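Local coordinates for protein WA352 (Oryza sativa subsp. indica, PDB 5ZT3) that is of undefined biochemical activity but is a mitochondrial protein associated with cytoplasmic male sterility in rice, represented here by an all-helical C-terminal portion of the longer chain, at residues G25-Q30 with G82-D87; S31-L36 with Q49-Q54. All coordinates share one frame; numbering follows the deposited sequence.

Contact 1 (G25-Q30 with G82-D87)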
ATOM      1  N   GLY A  25       3.994   0.414  -7.548  1.00 16.60           N
ATOM      2  CA  GLY A  25       3.930   1.565  -6.667  1.00 15.04           C
ATOM      3  C   GLY A  25       5.117   1.720  -5.750  1.00 14.45           C
ATOM      4  O   GLY A  25       5.051   2.476  -4.778  1.00 16.54           O
ATOM      5  N   GLY A  26       6.217   1.023  -6.029  1.00 16.10           N
ATOM      6  CA  GLY A  26       7.381   1.082  -5.179  1.00 19.08           C
ATOM      7  C   GLY A  26       7.415   0.064  -4.063  1.00 17.41           C
ATOM      8  O   GLY A  26       8.343   0.101  -3.249  1.00 21.57           O
ATOM      9  N   ASP A  27       6.437  -0.840  -3.992  1.00 15.96           N
ATOM     10  CA  ASP A  27       6.434  -1.904  -2.999  1.00 17.13           C
ATOM     11  C   ASP A  27       6.294  -3.255  -3.681  1.00 15.07           C
ATOM     12  O   ASP A  27       5.873  -3.361  -4.834  1.00 15.33           O
ATOM     13  CB  ASP A  27       5.273  -1.770  -2.000  1.00 18.20           C
ATOM     14  CG  ASP A  27       5.634  -0.944  -0.788  1.00 32.02           C
ATOM     15  OD1 ASP A  27       6.789  -0.478  -0.700  1.00 40.98           O
ATOM     16  OD2 ASP A  27       4.770  -0.777   0.092  1.00 34.43           O
ATOM     17  N   SER A  28       6.652  -4.295  -2.935  1.00 14.51           N
ATOM     18  CA  SER A  28       6.373  -5.671  -3.305  1.00 15.08           C
ATOM     19  C   SER A  28       5.883  -6.383  -2.054  1.00 14.07           C
ATOM     20  O   SER A  28       5.984  -5.855  -0.943  1.00 13.42           O
ATOM     21  CB  SER A  28       7.642  -6.356  -3.813  1.00 15.22           C
ATOM     22  OG  SER A  28       8.626  -6.365  -2.788  1.00 16.15           O
ATOM     23  N   VAL A  29       5.353  -7.595  -2.224  1.00 13.04           N
ATOM     24  CA  VAL A  29       5.046  -8.419  -1.055  1.00 12.77           C
ATOM     25  C   VAL A  29       6.268  -8.529  -0.152  1.00 13.36           C
ATOM     26  O   VAL A  29       6.176  -8.370   1.077  1.00 14.21           O
ATOM     27  CB  VAL A  29       4.533  -9.804  -1.491  1.00 13.70           C
ATOM     28  CG1 VAL A  29       4.366 -10.719  -0.273  1.00 16.39           C
ATOM     29  CG2 VAL A  29       3.218  -9.676  -2.251  1.00 15.05           C
ATOM     30  N   GLN A  30       7.438  -8.784  -0.745  1.00 13.72           N
ATOM     31  CA  GLN A  30       8.640  -8.980   0.058  1.00 15.73           C
ATOM     32  C   GLN A  30       9.030  -7.714   0.808  1.00 14.58           C
ATOM     33  O   GLN A  30       9.434  -7.781   1.979  1.00 14.50           O
ATOM     34  CB  GLN A  30       9.788  -9.468  -0.820  1.00 20.74           C
ATOM     35  CG  GLN A  30       9.723 -10.949  -1.140  1.00 29.21           C
ATOM     36  CD  GLN A  30      10.842 -11.388  -2.063  1.00 34.66           C
ATOM     37  OE1 GLN A  30      11.414 -10.578  -2.794  1.00 38.94           O
ATOM     38  NE2 GLN A  30      11.168 -12.673  -2.024  1.00 39.71           N
ATOM     39  N   GLY A  82       3.353   5.212  -5.538  1.00 11.77           N
ATOM     40  CA  GLY A  82       2.083   5.251  -4.838  1.00 11.58           C
ATOM     41  C   GLY A  82       2.085   4.551  -3.494  1.00 11.96           C
ATOM     42  O   GLY A  82       1.357   4.959  -2.584  1.00 13.00           O
ATOM     43  N   ALA A  83       2.874   3.485  -3.341  1.00 11.92           N
ATOM     44  CA  ALA A  83       2.836   2.780  -2.066  1.00 11.35           C
ATOM     45  C   ALA A  83       3.268   3.682  -0.921  1.00 11.99           C
ATOM     46  O   ALA A  83       2.747   3.555   0.193  1.00 14.83           O
ATOM     47  CB  ALA A  83       3.664   1.498  -2.124  1.00 14.43           C
ATOM     48  N   ARG A  84       4.203   4.607  -1.170  1.00 13.23           N
ATOM     49  CA  ARG A  84       4.637   5.517  -0.112  1.00 14.32           C
ATOM     50  C   ARG A  84       3.502   6.407   0.363  1.00 13.66           C
ATOM     51  O   ARG A  84       3.451   6.768   1.548  1.00 15.11           O
ATOM     52  CB  ARG A  84       5.832   6.357  -0.575  1.00 15.40           C
ATOM     53  CG  ARG A  84       7.091   5.554  -0.928  1.00 18.40           C
ATOM     54  CD  ARG A  84       7.821   4.965   0.293  1.00 17.48           C
ATOM     55  NE  ARG A  84       7.015   3.977   1.007  1.00 19.57           N
ATOM     56  CZ  ARG A  84       6.819   2.723   0.606  1.00 22.03           C
ATOM     57  NH1 ARG A  84       7.379   2.276  -0.512  1.00 24.53           N
ATOM     58  NH2 ARG A  84       6.045   1.916   1.316  1.00 20.05           N
ATOM     59  N   ALA A  85       2.565   6.738  -0.521  1.00 12.75           N
ATOM     60  CA  ALA A  85       1.434   7.558  -0.122  1.00 12.91           C
ATOM     61  C   ALA A  85       0.456   6.801   0.763  1.00 13.20           C
ATOM     62  O   ALA A  85      -0.441   7.426   1.337  1.00 16.01           O
ATOM     63  CB  ALA A  85       0.722   8.120  -1.357  1.00 12.99           C
ATOM     64  N   LEU A  86       0.609   5.488   0.897  1.00 12.62           N
ATOM     65  CA  LEU A  86      -0.275   4.676   1.718  1.00 12.78           C
ATOM     66  C   LEU A  86       0.351   4.294   3.062  1.00 15.94           C
ATOM     67  O   LEU A  86      -0.282   3.580   3.852  1.00 18.52           O
ATOM     68  CB  LEU A  86      -0.722   3.430   0.951  1.00 14.59           C
ATOM     69  CG  LEU A  86      -1.441   3.736  -0.364  1.00 12.89           C
ATOM     70  CD1 LEU A  86      -1.851   2.456  -1.070  1.00 16.82           C
ATOM     71  CD2 LEU A  86      -2.653   4.623  -0.143  1.00 17.81           C
ATOM     72  N   ASP A  87       1.568   4.750   3.341  1.00 13.36           N
ATOM     73  CA  ASP A  87       2.180   4.534   4.645  1.00 15.72           C
ATOM     74  C   ASP A  87       1.373   5.247   5.734  1.00 14.85           C
ATOM     75  O   ASP A  87       0.607   6.175   5.472  1.00 15.29           O
ATOM     76  CB  ASP A  87       3.585   5.141   4.670  1.00 17.95           C
ATOM     77  CG  ASP A  87       4.575   4.415   3.765  1.00 23.80           C
ATOM     78  OD1 ASP A  87       5.598   5.045   3.396  1.00 30.82           O
ATOM     79  OD2 ASP A  87       4.352   3.230   3.434  1.00 20.88           O
TER
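The guanidinium of Arg84 is met at its edge, close to its plane, by the carboxylates of Asp27 and Asp87 and by the carbonyl oxygen of Gly26. Towards Asp27 the two terminal nitrogens are used: Arg84 NH2 bonds to Asp27 OD2 at 3.2 Å, on the syn side of that oxygen, and Arg84 NH1 lies 2.8 Å from Asp27 OD1, whose position is less certain. The side chains cross at about a right angle, and the carboxylate plane of Asp27 is turned 43° from the guanidinium. Asp87 takes another edge side-on, with Arg84 NE to Asp87 OD1 at 3.0 Å and a nearly straight bond (172°), while NH2 reaches OD2. NH2 is thus shared between the two acids, and the arginine chain is bent at chi2 and chi3 (64°), the latter placing NE for Asp87. Beside the carboxylate, the methyl CB of Ala83 packs 3.4 Å from Asp27 CG. The backbones join at Ala83 N, which donates to Gly25 O at 2.8 Å. The CA atoms of Gly25 and Gly82 are 4.5 Å apart; a CB on Gly25 would point toward 82-87 and lie only 3.2 Å from Ala83 N, so the close approach suits a residue without a side chain. Asp27 is also paired with Arg35 of helix 29-37, over a doubtfully short distance, and with Lys62 of helix 45-72. This buried contact thus holds the lead-in to helix 29-37 against the turn after helix 78-81, with Gly25 also backbone hydrogen-bonded to Met79 and Leu86 packing on Lys62.

Contact 2 (S31-L36 with Q49-Q54)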
ATOM      1  N   SER A  31       8.911  -6.544   0.175  1.00 14.95           N
ATOM      2  CA  SER A  31       9.307  -5.327   0.871  1.00 14.54           C
ATOM      3  C   SER A  31       8.348  -5.009   2.012  1.00 14.72           C
ATOM      4  O   SER A  31       8.777  -4.542   3.075  1.00 15.51           O
ATOM      5  CB  SER A  31       9.475  -4.153  -0.100  1.00 17.88           C
ATOM      6  OG  SER A  31       8.229  -3.647  -0.541  1.00 17.57           O
ATOM      7  N   ILE A  32       7.055  -5.292   1.830  1.00 12.37           N
ATOM      8  CA  ILE A  32       6.102  -5.110   2.922  1.00 12.39           C
ATOM      9  C   ILE A  32       6.387  -6.098   4.043  1.00 13.13           C
ATOM     10  O   ILE A  32       6.337  -5.744   5.228  1.00 13.71           O
ATOM     11  CB  ILE A  32       4.659  -5.226   2.401  1.00 12.68           C
ATOM     12  CG1 ILE A  32       4.363  -4.085   1.434  1.00 11.80           C
ATOM     13  CG2 ILE A  32       3.656  -5.262   3.554  1.00 13.56           C
ATOM     14  CD1 ILE A  32       3.101  -4.301   0.609  1.00 14.76           C
ATOM     15  N   GLN A  33       6.694  -7.344   3.686  1.00 12.78           N
ATOM     16  CA  GLN A  33       7.016  -8.333   4.709  1.00 12.93           C
ATOM     17  C   GLN A  33       8.216  -7.895   5.539  1.00 13.18           C
ATOM     18  O   GLN A  33       8.209  -8.020   6.768  1.00 14.16           O
ATOM     19  CB  GLN A  33       7.291  -9.678   4.052  1.00 14.75           C
ATOM     20  CG  GLN A  33       7.592 -10.784   5.036  1.00 15.55           C
ATOM     21  CD  GLN A  33       7.826 -12.103   4.352  1.00 17.50           C
ATOM     22  OE1 GLN A  33       8.027 -12.163   3.140  1.00 20.86           O
ATOM     23  NE2 GLN A  33       7.793 -13.175   5.123  1.00 17.85           N
ATOM     24  N   ARG A  34       9.241  -7.355   4.882  1.00 14.65           N
ATOM     25  CA  ARG A  34      10.405  -6.842   5.594  1.00 15.84           C
ATOM     26  C   ARG A  34      10.020  -5.728   6.559  1.00 16.20           C
ATOM     27  O   ARG A  34      10.504  -5.683   7.700  1.00 17.00           O
ATOM     28  CB  ARG A  34      11.435  -6.363   4.567  1.00 23.02           C
ATOM     29  CG  ARG A  34      12.736  -5.818   5.122  1.00 35.15           C
ATOM     30  CD  ARG A  34      13.811  -5.811   4.029  1.00 42.45           C
ATOM     31  NE  ARG A  34      13.547  -4.842   2.962  1.00 52.54           N
ATOM     32  CZ  ARG A  34      13.083  -5.152   1.753  1.00 53.69           C
ATOM     33  NH1 ARG A  34      12.819  -6.414   1.438  1.00 51.69           N
ATOM     34  NH2 ARG A  34      12.881  -4.194   0.853  1.00 51.79           N
ATOM     35  N   ARG A  35       9.136  -4.822   6.135  1.00 15.61           N
ATOM     36  CA  ARG A  35       8.696  -3.761   7.037  1.00 16.14           C
ATOM     37  C   ARG A  35       7.897  -4.319   8.210  1.00 15.81           C
ATOM     38  O   ARG A  35       8.082  -3.880   9.352  1.00 17.74           O
ATOM     39  CB  ARG A  35       7.929  -2.667   6.280  1.00 20.19           C
ATOM     40  CG  ARG A  35       8.828  -1.816   5.399  1.00 37.32           C
ATOM     41  CD  ARG A  35       8.033  -0.875   4.507  1.00 49.38           C
ATOM     42  NE  ARG A  35       8.366  -1.141   3.120  1.00 54.01           N
ATOM     43  CZ  ARG A  35       7.461  -1.356   2.181  1.00 49.36           C
ATOM     44  NH1 ARG A  35       6.172  -1.313   2.493  1.00 40.22           N
ATOM     45  NH2 ARG A  35       7.836  -1.608   0.934  1.00 51.22           N
ATOM     46  N   LEU A  36       7.024  -5.299   7.962  1.00 15.07           N
ATOM     47  CA  LEU A  36       6.264  -5.907   9.052  1.00 15.56           C
ATOM     48  C   LEU A  36       7.179  -6.590  10.057  1.00 15.51           C
ATOM     49  O   LEU A  36       6.899  -6.587  11.261  1.00 17.90           O
ATOM     50  CB  LEU A  36       5.231  -6.901   8.513  1.00 14.64           C
ATOM     51  CG  LEU A  36       4.136  -6.297   7.644  1.00 13.31           C
ATOM     52  CD1 LEU A  36       3.243  -7.392   7.081  1.00 17.09           C
ATOM     53  CD2 LEU A  36       3.336  -5.290   8.460  1.00 16.94           C
ATOM     54  N   GLN A  49       6.063 -16.858   8.269  1.00 12.99           N
ATOM     55  CA  GLN A  49       4.766 -17.241   7.714  1.00 13.81           C
ATOM     56  C   GLN A  49       3.714 -16.172   7.986  1.00 14.54           C
ATOM     57  O   GLN A  49       2.970 -15.769   7.081  1.00 14.17           O
ATOM     58  CB  GLN A  49       4.315 -18.572   8.319  1.00 19.13           C
ATOM     59  CG  GLN A  49       4.985 -19.802   7.755  1.00 37.83           C
ATOM     60  CD  GLN A  49       4.661 -21.044   8.564  1.00 48.88           C
ATOM     61  OE1 GLN A  49       3.660 -21.087   9.287  1.00 47.68           O
ATOM     62  NE2 GLN A  49       5.507 -22.062   8.448  1.00 52.94           N
ATOM     63  N   MET A  50       3.633 -15.710   9.238  1.00 13.44           N
ATOM     64  CA  MET A  50       2.630 -14.717   9.606  1.00 12.77           C
ATOM     65  C   MET A  50       2.822 -13.431   8.821  1.00 13.08           C
ATOM     66  O   MET A  50       1.855 -12.867   8.297  1.00 13.92           O
ATOM     67  CB  MET A  50       2.698 -14.424  11.104  1.00 14.00           C
ATOM     68  CG  MET A  50       2.325 -15.588  12.008  1.00 15.32           C
ATOM     69  SD  MET A  50       0.683 -16.223  11.639  1.00 24.50           S
ATOM     70  CE  MET A  50      -0.304 -14.745  11.673  1.00 12.70           C
ATOM     71  N   SER A  51       4.064 -12.951   8.730  1.00 12.74           N
ATOM     72  CA  SER A  51       4.318 -11.709   8.019  1.00 12.66           C
ATOM     73  C   SER A  51       4.059 -11.852   6.527  1.00 13.65           C
ATOM     74  O   SER A  51       3.601 -10.897   5.899  1.00 13.34           O
ATOM     75  CB  SER A  51       5.735 -11.213   8.297  1.00 15.38           C
ATOM     76  OG  SER A  51       6.689 -12.168   7.885  1.00 15.00           O
ATOM     77  N   ARG A  52       4.305 -13.031   5.950  1.00 12.20           N
ATOM     78  CA  ARG A  52       4.035 -13.234   4.528  1.00 14.42           C
ATOM     79  C   ARG A  52       2.545 -13.156   4.237  1.00 13.25           C
ATOM     80  O   ARG A  52       2.125 -12.497   3.275  1.00 13.48           O
ATOM     81  CB  ARG A  52       4.605 -14.584   4.094  1.00 16.79           C
ATOM     82  CG  ARG A  52       4.085 -15.078   2.758  1.00 18.30           C
ATOM     83  CD  ARG A  52       4.610 -14.272   1.582  1.00 24.22           C
ATOM     84  NE  ARG A  52       4.304 -14.999   0.353  1.00 32.41           N
ATOM     85  CZ  ARG A  52       5.158 -15.811  -0.262  1.00 38.25           C
ATOM     86  NH1 ARG A  52       6.386 -15.964   0.208  1.00 34.47           N
ATOM     87  NH2 ARG A  52       4.789 -16.454  -1.363  1.00 41.11           N
ATOM     88  N   ILE A  53       1.722 -13.794   5.071  1.00 14.02           N
ATOM     89  CA  ILE A  53       0.277 -13.776   4.873  1.00 14.59           C
ATOM     90  C   ILE A  53      -0.251 -12.350   4.977  1.00 13.88           C
ATOM     91  O   ILE A  53      -1.056 -11.896   4.150  1.00 14.71           O
ATOM     92  CB  ILE A  53      -0.397 -14.711   5.894  1.00 17.92           C
ATOM     93  CG1 ILE A  53      -0.044 -16.166   5.586  1.00 22.19           C
ATOM     94  CG2 ILE A  53      -1.900 -14.496   5.910  1.00 20.06           C
ATOM     95  CD1 ILE A  53      -0.410 -17.126   6.697  1.00 30.46           C
ATOM     96  N   GLN A  54       0.208 -11.611   5.986  1.00 13.99           N
ATOM     97  CA  GLN A  54      -0.241 -10.233   6.151  1.00 13.06           C
ATOM     98  C   GLN A  54       0.243  -9.355   5.003  1.00 13.96           C
ATOM     99  O   GLN A  54      -0.494  -8.480   4.532  1.00 13.72           O
ATOM    100  CB  GLN A  54       0.247  -9.699   7.496  1.00 14.89           C
ATOM    101  CG  GLN A  54      -0.361 -10.451   8.665  1.00 19.56           C
ATOM    102  CD  GLN A  54       0.383 -10.250   9.969  1.00 25.60           C
ATOM    103  OE1 GLN A  54       1.546  -9.843   9.984  1.00 26.23           O
ATOM    104  NE2 GLN A  54      -0.287 -10.551  11.077  1.00 30.16           N
TER
HETATM  105  O   HOH W   1       8.449 -14.360   1.499  1.00 33.01           O
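Gln33 reaches across to Ser51 and Arg52 where the two helices come closest, the CA atoms of Gln33 and Ser51 lying 5.4 Å apart. Just before it, Ile32 continues the interface along helix 45-72, packing on Ala55, Leu58 and Phe59. The CG of Gln33 is anti to the backbone N (chi1 -178°) and the chain stays extended beyond, so that Gln33 CG passes 3.3 Å from Ser51 OG and the amide nitrogen comes near the backbone N and CB of Arg52, with Gln33 NE2 3.6 Å from Arg52 CB. The other amide atom faces a water, which donates to Gln33 OE1 at 2.8 Å and accepts from Arg52 NH1 at 2.9 Å, bridging the two helices. Arg52 NE meanwhile is salt-bridged to Glu56, one turn further along its own helix, and the Ser51 hydroxyl is hydrogen-bonded back to the carbonyls of Asp47 and Met48. One turn beyond Gln33, Leu36 supplies the apolar half of the contact. Its CD1 methyl rests 3.7 Å from Ser51 O and 3.8 Å from Gln54 CB, touching the backbone and the foot of the glutamine on the flank away from Gln33. Ser51 sits between the two longer side chains, and its small size is consistent with the axes approaching to 8.6 Å. With 128° between their directions, the segments form a splayed, partly exposed helix-loop-helix pair in which a short helix lies across the N-terminal part of a long one, a plain packing arrangement of an all-helical fold.

In the fold
From the N terminus, 25-30 leads into helix 29-37, whose body 31-36 makes contact 2; the chain then turns back into helix 45-72, where that contact closes a short loop of twelve residues. After that long helix and helix 78-81, it returns at 82-87 to meet 25-30, so contact 1 closes a wider loop of 51 residues that encloses the smaller one. Helix 29-37 serves both: its approach is held to the later turn, its body to the long helix. The two meet directly where Arg35 is salt-bridged to Asp27, at a doubtfully short distance, and lies close to the like-charged Arg84, and where Val29 packs against Arg52. Contact 1 is the more central.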